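Local coordinates for protein virulence factor (PDB 2W3Y) that is made by a Drosophila pathogen, is S-palmitoylated, has a fold of its own and binds to lipid vesicles, at residues A[63-66]-A[67-71]; A[153-156]-A[157-161]. All coordinates share one frame; numbering follows the deposited sequence.

How the contacts relate
Both contacts are local, made along a helix by residues about one turn apart, and they lie on opposite sides of the chain's centre. Contact 1 (63-66 with 67-71) sits within helix 57-81, its centre about 10 Å from the centre of the chain; contact 2 (153-156 with 157-161) closes helix 142-159 farther out, at about 21 Å, and runs past the helix end. Their centres are about 29 Å apart and their nearest atoms about 16 Å, so they do not touch. Strand 166-179 packs against both. Contact 2 borders the lipid: the side chain of Leu155 is about 4 Å from the bound palmitic acid.

Contact 1: A[63-66]-A[67-71]; sequences GRIL and MERFV
Four successive i to i+4 backbone bonds join Gly63-Leu66 to Met67-Phe70, the Met67 N to Gly63 O bond measuring 3.0 Å. Arg64 and Glu68, one turn apart, meet through water. Arg64 NH2 donates to the water at 2.9 Å, in the plane of the guanidinium and at its edge, and the same water donates to Glu68 OE2 at 2.7 Å. The two charged atoms, Arg64 NH2 and Glu68 OE2, stay 5.0 Å apart, so this is a bridged pair and not a direct salt bridge. Long, jointed side chains suit such positions, for each also reaches beyond the helix: Arg64 to Asp263 and Gln48, Glu68 to Thr46 and Tyr261. These partners probably help to hold both groups in place.

On the next face, Ile65 CG2 lies 4.1 Å from Arg69 CD, the methyl on the beta branch resting against the aliphatic part of the arginine. A bend at chi3 (81°) turns the rest of Arg69 away, and its guanidinium pairs with Asp248.

The buried face is apolar. Met67 folds back at chi2 (-56°) and at chi3, which brings CE to 4.4 Å from Leu66 CB; the flexible thioether can fold beside Leu66 while the Met67 side chain also touches Phe191. Phe70 CD2 comes within 3.4 Å of Leu66 O, and its ring meets that of Phe106 edge-to-face and that of Phe105 with the planes at about 50°. Leu66 packs on Leu247 of helix 237-250. Such packing is that of a helix laid on a beta-sheet: Met67, Phe70 and Val71 of helix 57-81 meet strands 166-179 and 185-198 of the mixed sheet, while polar groups are bonded at the flank.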
loop_
_atom_site.group_PDB
_atom_site.type_symbol
_atom_site.label_atom_id
_atom_site.label_comp_id
_atom_site.label_asym_id
_atom_site.label_seq_id
_atom_site.Cartn_x
_atom_site.Cartn_y
_atom_site.Cartn_z
ATOM N N GLY A 63 0.513 5.847 -14.194
ATOM C CA GLY A 63 -0.089 4.844 -13.311
ATOM C C GLY A 63 0.347 5.012 -11.864
ATOM O O GLY A 63 -0.471 4.909 -10.954
ATOM N N ARG A 64 1.636 5.288 -11.661
ATOM C CA ARG A 64 2.174 5.549 -10.329
ATOM C C ARG A 64 1.527 6.768 -9.694
ATOM O O ARG A 64 1.143 6.709 -8.523
ATOM C CB ARG A 64 3.713 5.651 -10.341
ATOM C CG ARG A 64 4.387 4.311 -10.623
ATOM C CD ARG A 64 5.904 4.365 -10.554
ATOM N NE ARG A 64 6.408 5.019 -9.341
ATOM C CZ ARG A 64 7.634 4.854 -8.852
ATOM N NH1 ARG A 64 8.485 4.032 -9.439
ATOM N NH2 ARG A 64 8.005 5.502 -7.761
ATOM N N ILE A 65 1.383 7.858 -10.456
ATOM C CA ILE A 65 0.704 9.058 -9.949
ATOM C C ILE A 65 -0.746 8.787 -9.588
ATOM O O ILE A 65 -1.214 9.197 -8.516
ATOM C CB ILE A 65 0.753 10.279 -10.924
ATOM C CG1 ILE A 65 2.189 10.640 -11.330
ATOM C CG2 ILE A 65 0.020 11.491 -10.318
ATOM C CD1 ILE A 65 3.171 10.762 -10.227
ATOM N N LEU A 66 -1.457 8.104 -10.477
ATOM C CA LEU A 66 -2.851 7.722 -10.222
ATOM C C LEU A 66 -3.040 6.899 -8.938
ATOM O O LEU A 66 -3.943 7.173 -8.138
ATOM C CB LEU A 66 -3.412 6.948 -11.411
ATOM C CG LEU A 66 -3.708 7.740 -12.689
ATOM C CD1 LEU A 66 -4.045 6.771 -13.841
ATOM C CD2 LEU A 66 -4.838 8.761 -12.473
ATOM N N MET A 67 -2.189 5.894 -8.748
ATOM C CA MET A 67 -2.331 5.009 -7.591
ATOM C C MET A 67 -2.038 5.730 -6.264
ATOM O O MET A 67 -2.753 5.511 -5.277
ATOM C CB MET A 67 -1.479 3.743 -7.758
ATOM C CG MET A 67 -2.015 2.716 -8.776
ATOM S SD MET A 67 -3.709 2.081 -8.537
ATOM C CE MET A 67 -4.746 3.239 -9.407
ATOM N N GLU A 68 -1.010 6.597 -6.243
ATOM C CA GLU A 68 -0.709 7.399 -5.034
ATOM C C GLU A 68 -1.894 8.319 -4.668
ATOM O O GLU A 68 -2.193 8.544 -3.485
ATOM C CB GLU A 68 0.591 8.201 -5.176
ATOM C CG GLU A 68 1.855 7.322 -5.312
ATOM C CD GLU A 68 3.177 8.027 -4.968
ATOM O OE1 GLU A 68 3.194 9.241 -4.631
ATOM O OE2 GLU A 68 4.229 7.338 -5.012
ATOM N N ARG A 69 -2.574 8.824 -5.692
ATOM C CA ARG A 69 -3.756 9.655 -5.497
ATOM C C ARG A 69 -4.937 8.857 -4.940
ATOM O O ARG A 69 -5.641 9.346 -4.052
ATOM C CB ARG A 69 -4.147 10.355 -6.800
ATOM C CG ARG A 69 -3.144 11.444 -7.217
ATOM C CD ARG A 69 -3.570 12.110 -8.519
ATOM N NE ARG A 69 -4.583 13.131 -8.247
ATOM C CZ ARG A 69 -5.262 13.812 -9.169
ATOM N NH1 ARG A 69 -5.060 13.592 -10.466
ATOM N NH2 ARG A 69 -6.152 14.720 -8.782
ATOM N N PHE A 70 -5.139 7.646 -5.463
ATOM C CA PHE A 70 -6.151 6.711 -4.942
ATOM C C PHE A 70 -5.874 6.312 -3.484
ATOM O O PHE A 70 -6.793 6.272 -2.654
ATOM C CB PHE A 70 -6.271 5.470 -5.835
ATOM C CG PHE A 70 -7.300 5.601 -6.951
ATOM C CD1 PHE A 70 -8.660 5.720 -6.659
ATOM C CD2 PHE A 70 -6.897 5.577 -8.291
ATOM C CE1 PHE A 70 -9.607 5.827 -7.684
ATOM C CE2 PHE A 70 -7.824 5.687 -9.332
ATOM C CZ PHE A 70 -9.181 5.815 -9.036
ATOM N N VAL A 71 -4.605 6.042 -3.170
ATOM C CA VAL A 71 -4.208 5.736 -1.786
ATOM C C VAL A 71 -4.523 6.896 -0.834
ATOM O O VAL A 71 -5.111 6.668 0.241
ATOM C CB VAL A 71 -2.691 5.252 -1.682
ATOM C CG1 VAL A 71 -2.240 5.128 -0.208
ATOM C CG2 VAL A 71 -2.506 3.923 -2.412
HETATM O O HOH W 1 5.623 7.027 -7.274
#

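Contact 2: A[153-156]-A[157-161]; sequences NGLS and AEMNK
Leu155 and Met159 meet one turn apart at the C-terminal end of an alpha-helix, the last turn of helix 142-159. This is the packed side. Leu155 CG lies 4.1 Å from Met159 CE, the two side chains crossing at a slant, and a nearly straight bond (173°) from Met159 N to Leu155 O ties their backbones. Met159 CG sits between its backbone N and carbonyl carbon (chi1 73°), which places it 3.5 Å from Leu155 O. Both residues also pack on Tyr166, where the flexible Met159 fits against Leu155 and the ring. Leu155 borders the bound palmitic acid, and its apolar branch suits a place beside an acyl chain.

The other side is looser and more polar. Asn153, Ala157, Asn160 and Lys161 are exposed, and the small Ala157 adds only a methyl, its CB 3.6 Å from Gly154 O. Asn160 N still bonds to Ser156 O at 3.1 Å, although its residue has left the helix, and Lys203 takes up the carbonyl of Met159. Past the helix end, the extended side chain of Lys161 runs back to Glu158, whose own chain bends at chi2 (-72°): Lys161 NZ makes a salt bridge of 2.6 Å to Glu158 OE1, approaching from above the carboxylate plane.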
loop_
_atom_site.group_PDB
_atom_site.type_symbol
_atom_site.label_atom_id
_atom_site.label_comp_id
_atom_site.label_asym_id
_atom_site.label_seq_id
_atom_site.Cartn_x
_atom_site.Cartn_y
_atom_site.Cartn_z
ATOM N N ASN A 153 12.959 2.225 14.067
ATOM C CA ASN A 153 13.267 2.985 15.291
ATOM C C ASN A 153 12.059 3.750 15.837
ATOM O O ASN A 153 11.749 3.691 17.046
ATOM C CB ASN A 153 14.415 3.963 15.049
ATOM C CG ASN A 153 15.754 3.274 14.891
ATOM O OD1 ASN A 153 16.516 3.591 13.973
ATOM N ND2 ASN A 153 16.066 2.346 15.794
ATOM N N GLY A 154 11.375 4.458 14.939
ATOM C CA GLY A 154 10.178 5.216 15.300
ATOM C C GLY A 154 9.016 4.316 15.656
ATOM O O GLY A 154 8.283 4.586 16.596
ATOM N N LEU A 155 8.854 3.246 14.885
ATOM C CA LEU A 155 7.783 2.284 15.087
ATOM C C LEU A 155 7.890 1.623 16.457
ATOM O O LEU A 155 6.896 1.521 17.196
ATOM C CB LEU A 155 7.846 1.235 13.978
ATOM C CG LEU A 155 6.633 0.414 13.548
ATOM C CD1 LEU A 155 5.407 1.280 13.191
ATOM C CD2 LEU A 155 7.031 -0.452 12.355
ATOM N N SER A 156 9.113 1.193 16.778
ATOM C CA SER A 156 9.458 0.517 18.024
ATOM C C SER A 156 9.159 1.387 19.237
ATOM O O SER A 156 8.550 0.918 20.222
ATOM C CB SER A 156 10.948 0.134 18.004
ATOM O OG SER A 156 11.329 -0.528 19.205
ATOM N N ALA A 157 9.597 2.643 19.160
ATOM C CA ALA A 157 9.285 3.652 20.163
ATOM C C ALA A 157 7.777 3.779 20.434
ATOM O O ALA A 157 7.352 3.809 21.599
ATOM C CB ALA A 157 9.876 5.009 19.761
ATOM N N GLU A 158 6.964 3.845 19.379
ATOM C CA GLU A 158 5.510 3.965 19.573
ATOM C C GLU A 158 4.871 2.711 20.163
ATOM O O GLU A 158 4.127 2.816 21.132
ATOM C CB GLU A 158 4.772 4.370 18.286
ATOM C CG GLU A 158 5.146 5.738 17.715
ATOM C CD GLU A 158 4.634 6.917 18.528
ATOM O OE1 GLU A 158 4.021 6.716 19.602
ATOM O OE2 GLU A 158 4.842 8.072 18.081
ATOM N N MET A 159 5.157 1.546 19.580
ATOM C CA MET A 159 4.547 0.275 20.006
ATOM C C MET A 159 4.892 -0.168 21.425
ATOM O O MET A 159 4.097 -0.837 22.078
ATOM C CB MET A 159 4.790 -0.859 18.984
ATOM C CG MET A 159 6.194 -1.477 18.879
ATOM S SD MET A 159 6.277 -2.740 17.528
ATOM C CE MET A 159 5.055 -2.067 16.388
ATOM N N ASN A 160 6.063 0.228 21.901
ATOM C CA ASN A 160 6.525 -0.168 23.234
ATOM C C ASN A 160 6.028 0.734 24.375
ATOM O O ASN A 160 6.392 0.546 25.538
ATOM C CB ASN A 160 8.047 -0.292 23.252
ATOM C CG ASN A 160 8.538 -1.556 22.555
ATOM O OD1 ASN A 160 9.393 -1.494 21.669
ATOM N ND2 ASN A 160 8.003 -2.712 22.959
ATOM N N LYS A 161 5.192 1.705 24.034
ATOM C CA LYS A 161 4.636 2.635 25.011
ATOM C C LYS A 161 3.701 1.937 25.978
ATOM O O LYS A 161 3.696 2.273 27.167
ATOM C CB LYS A 161 3.933 3.804 24.316
ATOM C CG LYS A 161 4.909 4.823 23.732
ATOM C CD LYS A 161 4.206 5.996 23.059
ATOM C CE LYS A 161 5.224 7.065 22.665
ATOM N NZ LYS A 161 4.684 8.086 21.727
#